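Local atomic coordinates of D-alanyl-lipoteichoic acid synthetase (Streptococcus pneumoniae, PDB entry 3BMA), a protein that probably takes part in the D-alanylation of lipoteichoic acid at the cell membrane, as a DltD-family protein of the SGNH hydrolase clan. Residues A147-L150 with L151-F154; Y124-G127 with D128-T131. The protein carries 1 engineered substitution. One frame throughout, in Å; residues are numbered along the deposited sequence.

Contact 1 (A147-L150 with L151-F154)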
loop_
_atom_site.group_PDB
_atom_site.type_symbol
_atom_site.label_atom_id
_atom_site.label_comp_id
_atom_site.label_asym_id
_atom_site.label_seq_id
_atom_site.Cartn_x
_atom_site.Cartn_y
_atom_site.Cartn_z
ATOM N N ALA C 147 18.848 6.850 -16.169
ATOM C CA ALA C 147 17.417 6.856 -16.463
ATOM C C ALA C 147 17.169 7.339 -17.878
ATOM O O ALA C 147 16.314 6.797 -18.580
ATOM C CB ALA C 147 16.674 7.735 -15.475
ATOM N N THR C 148 17.922 8.366 -18.276
ATOM C CA THR C 148 17.859 8.945 -19.617
ATOM C C THR C 148 18.243 7.904 -20.663
ATOM O O THR C 148 17.561 7.759 -21.675
ATOM C CB THR C 148 18.785 10.179 -19.730
ATOM O OG1 THR C 148 18.479 11.102 -18.677
ATOM C CG2 THR C 148 18.623 10.881 -21.074
ATOM N N ARG C 149 19.321 7.168 -20.398
ATOM C CA ARG C 149 19.769 6.104 -21.293
ATOM C C ARG C 149 18.770 4.957 -21.391
ATOM O O ARG C 149 18.659 4.332 -22.442
ATOM C CB ARG C 149 21.140 5.574 -20.870
ATOM C CG ARG C 149 22.259 6.572 -21.060
ATOM C CD ARG C 149 22.560 6.807 -22.526
ATOM N NE ARG C 149 23.563 5.877 -23.031
ATOM C CZ ARG C 149 23.815 5.683 -24.320
ATOM N NH1 ARG C 149 23.133 6.348 -25.243
ATOM N NH2 ARG C 149 24.751 4.822 -24.690
ATOM N N LEU C 150 18.045 4.698 -20.302
ATOM C CA LEU C 150 17.008 3.662 -20.280
ATOM C C LEU C 150 15.804 4.009 -21.151
ATOM O O LEU C 150 15.296 3.156 -21.876
ATOM C CB LEU C 150 16.554 3.360 -18.849
ATOM C CG LEU C 150 17.104 2.103 -18.175
ATOM C CD1 LEU C 150 16.505 1.974 -16.790
ATOM C CD2 LEU C 150 16.815 0.858 -18.990
ATOM N N LEU C 151 15.370 5.266 -21.088
ATOM C CA LEU C 151 14.247 5.750 -21.896
ATOM C C LEU C 151 14.594 5.905 -23.378
ATOM O O LEU C 151 13.703 5.929 -24.224
ATOM C CB LEU C 151 13.706 7.067 -21.337
ATOM C CG LEU C 151 12.958 6.995 -20.002
ATOM C CD1 LEU C 151 12.947 8.346 -19.326
ATOM C CD2 LEU C 151 11.537 6.469 -20.173
ATOM N N GLN C 152 15.885 6.028 -23.684
ATOM C CA GLN C 152 16.355 5.988 -25.064
ATOM C C GLN C 152 16.286 4.556 -25.587
ATOM O O GLN C 152 15.903 4.325 -26.735
ATOM C CB GLN C 152 17.788 6.513 -25.165
ATOM C CG GLN C 152 17.908 8.027 -25.207
ATOM C CD GLN C 152 19.336 8.517 -25.022
ATOM O OE1 GLN C 152 20.294 7.756 -25.166
ATOM N NE2 GLN C 152 19.483 9.796 -24.697
ATOM N N GLN C 153 16.654 3.607 -24.726
ATOM C CA GLN C 153 16.674 2.180 -25.050
ATOM C C GLN C 153 15.264 1.607 -25.119
ATOM O O GLN C 153 14.886 0.998 -26.116
ATOM C CB GLN C 153 17.500 1.419 -24.006
ATOM C CG GLN C 153 17.415 -0.099 -24.094
ATOM C CD GLN C 153 18.227 -0.679 -25.227
ATOM O OE1 GLN C 153 19.224 -0.103 -25.650
ATOM N NE2 GLN C 153 17.805 -1.824 -25.725
ATOM N N PHE C 154 14.502 1.790 -24.043
ATOM C CA PHE C 154 13.115 1.349 -23.983
ATOM C C PHE C 154 12.208 2.556 -23.764
ATOM O O PHE C 154 11.941 2.917 -22.614
ATOM C CB PHE C 154 12.889 0.379 -22.823
ATOM C CG PHE C 154 13.849 -0.778 -22.763
ATOM C CD1 PHE C 154 14.703 -0.924 -21.671
ATOM C CD2 PHE C 154 13.866 -1.749 -23.757
ATOM C CE1 PHE C 154 15.572 -2.002 -21.585
ATOM C CE2 PHE C 154 14.738 -2.834 -23.679
ATOM C CZ PHE C 154 15.590 -2.960 -22.593
#
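In both R149 and Q152, CG lies anti to the carbonyl carbon (chi1 -68° and -82°); the arginine then bends at chi2 and chi3, which brings its NH1 to the end of the extended glutamine. R149 NH1 gives its hydrogen to Q152 OE1 over 3.2 Å, nearly along the C=O axis, with the guanidinium and amide planes nearly perpendicular. R149 NH2 makes a salt bridge to D277, so Q152 is not the sole polar partner of the group. On the amide's nitrogen side, T148 CG2 lies 3.9 Å from Q152 NE2. Towards the end of the helix, L150 CD2 reaches the edge of the F154 ring, 3.9 Å from CD1, while Q153 CG covers one face of that ring. Both F193 and F197 of the second subunit also meet the F154 ring. The backbone keeps its i to i+4 bonds to the end, finishing with F154 N to L150 O at 2.7 Å and an N-H...O angle of 170°. F154 is the first residue to leave helical torsions, an arrangement typical of the last turn of an alpha-helix.

Contact 2 (Y124-G127 with D128-T131)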
loop_
_atom_site.group_PDB
_atom_site.type_symbol
_atom_site.label_atom_id
_atom_site.label_comp_id
_atom_site.label_asym_id
_atom_site.label_seq_id
_atom_site.Cartn_x
_atom_site.Cartn_y
_atom_site.Cartn_z
ATOM N N TYR C 124 20.443 -8.717 -21.817
ATOM C CA TYR C 124 21.152 -8.796 -20.536
ATOM C C TYR C 124 20.532 -7.923 -19.438
ATOM O O TYR C 124 20.962 -7.964 -18.284
ATOM C CB TYR C 124 22.648 -8.485 -20.718
ATOM C CG TYR C 124 23.268 -9.074 -21.979
ATOM C CD1 TYR C 124 23.183 -10.441 -22.259
ATOM C CD2 TYR C 124 23.952 -8.261 -22.882
ATOM C CE1 TYR C 124 23.740 -10.974 -23.414
ATOM C CE2 TYR C 124 24.522 -8.786 -24.037
ATOM C CZ TYR C 124 24.408 -10.142 -24.299
ATOM O OH TYR C 124 24.971 -10.671 -25.443
ATOM N N PHE C 125 19.517 -7.145 -19.802
ATOM C CA PHE C 125 18.781 -6.324 -18.849
ATOM C C PHE C 125 17.453 -7.006 -18.513
ATOM O O PHE C 125 16.606 -7.199 -19.393
ATOM C CB PHE C 125 18.551 -4.927 -19.434
ATOM C CG PHE C 125 17.916 -3.950 -18.477
ATOM C CD1 PHE C 125 18.664 -3.349 -17.474
ATOM C CD2 PHE C 125 16.577 -3.614 -18.596
ATOM C CE1 PHE C 125 18.087 -2.444 -16.596
ATOM C CE2 PHE C 125 15.987 -2.704 -17.726
ATOM C CZ PHE C 125 16.744 -2.118 -16.722
ATOM N N ASN C 126 17.285 -7.394 -17.251
ATOM C CA ASN C 126 16.015 -7.946 -16.782
ATOM C C ASN C 126 15.283 -6.981 -15.847
ATOM O O ASN C 126 15.791 -5.897 -15.562
ATOM C CB ASN C 126 16.204 -9.337 -16.142
ATOM C CG ASN C 126 17.076 -9.316 -14.891
ATOM O OD1 ASN C 126 17.401 -8.261 -14.346
ATOM N ND2 ASN C 126 17.445 -10.502 -14.421
ATOM N N GLY C 127 14.107 -7.390 -15.370
ATOM C CA GLY C 127 13.313 -6.603 -14.423
ATOM C C GLY C 127 13.889 -6.490 -13.026
ATOM O O GLY C 127 13.584 -5.546 -12.294
ATOM N N ASP C 128 14.722 -7.457 -12.652
ATOM C CA ASP C 128 15.420 -7.419 -11.367
ATOM C C ASP C 128 16.460 -6.300 -11.356
ATOM O O ASP C 128 16.671 -5.671 -10.322
ATOM C CB ASP C 128 16.056 -8.781 -11.051
ATOM C CG ASP C 128 16.738 -8.815 -9.693
ATOM O OD1 ASP C 128 16.258 -8.171 -8.732
ATOM O OD2 ASP C 128 17.769 -9.498 -9.590
ATOM N N GLN C 129 17.080 -6.041 -12.509
ATOM C CA GLN C 129 18.022 -4.927 -12.670
ATOM C C GLN C 129 17.331 -3.567 -12.647
ATOM O O GLN C 129 17.888 -2.601 -12.128
ATOM C CB GLN C 129 18.811 -5.067 -13.968
ATOM C CG GLN C 129 19.950 -6.064 -13.888
ATOM C CD GLN C 129 20.536 -6.393 -15.239
ATOM O OE1 GLN C 129 20.643 -5.527 -16.106
ATOM N NE2 GLN C 129 20.925 -7.653 -15.427
ATOM N N LEU C 130 16.133 -3.501 -13.227
ATOM C CA LEU C 130 15.319 -2.287 -13.219
ATOM C C LEU C 130 15.004 -1.869 -11.785
ATOM O O LEU C 130 15.274 -0.736 -11.399
ATOM C CB LEU C 130 14.011 -2.512 -13.984
ATOM C CG LEU C 130 13.389 -1.412 -14.857
ATOM C CD1 LEU C 130 11.995 -1.837 -15.265
ATOM C CD2 LEU C 130 13.342 -0.029 -14.219
ATOM N N THR C 131 14.454 -2.798 -11.004
ATOM C CA THR C 131 14.030 -2.511 -9.629
ATOM C C THR C 131 15.199 -2.271 -8.672
ATOM O O THR C 131 15.076 -1.471 -7.744
ATOM C CB THR C 131 13.090 -3.600 -9.068
ATOM O OG1 THR C 131 13.596 -4.902 -9.390
ATOM C CG2 THR C 131 11.689 -3.445 -9.631
HETATM O O HOH W 1 17.813 -11.716 -11.384
#
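N126 is the N-cap of helix 127-136: its OD1 accepts from Q129 N at 2.9 Å. The torsion that brings OD1 there sets N126 CG between its backbone N and carbonyl carbon (chi1 63°), folding the amide back over the first turn. The same nitrogen of Q129 also makes a weak bond to N126 O, and a second weak one reaches that oxygen from L130 N. Deeper in the turn, T131 N bonds to G127 O over 3.2 Å.

The Q129 side chain returns along the incoming loop: its NE2 donates to Y124 O at 2.9 Å, in the carbonyl plane, although the acceptor is tilted from the plane of the amide. This ties the loop to the helix that follows it. Q129 OE1 comes within 3.2 Å of F125 CD1, the ring and amide planes standing 80° apart. At the far end of that ring, F125 CZ packs on L130 CB at 3.9 Å.

The side chains of N126 and D128 lie side by side, pointing the same way; a water accepts from N126 ND2, and its oxygen lies 2.9 Å from D128 OD2, to which it donates. The same carboxylate oxygen takes a salt bridge from R29 and a hydrogen bond from Q92, contacts that would probably stabilise its negative charge. T131 OG1 is hydrogen-bonded to N187 ND2.

The capped turn thus links helix 118-124 to helix 127-136, with helix 83-90 against Q129, helix 174-194 against D128 and T131, and F194 and F186 of the second subunit packing on L130 and T131.

How the contacts relate
From the N terminus the chain leaves helix 118-124 and reaches contact 2 first, at the short loop that opens helix 127-136. Contact 1 follows on the next helix, 141-153, at its C-terminal end. Both are local and close no long loop; they stand in series, neither nesting nor crossing, with centres about 13 Å apart on the same side of the chain's centre. The two touch directly through the F125 ring: F154 CE1 comes to 3.5 Å from F125 CD2, and L150 CD2 to 3.7 Å from F125 CZ. The end of helix 141-153 is thereby packed on the loop that leads into helix 127-136, and both contacts also meet helix 83-90 and the second subunit.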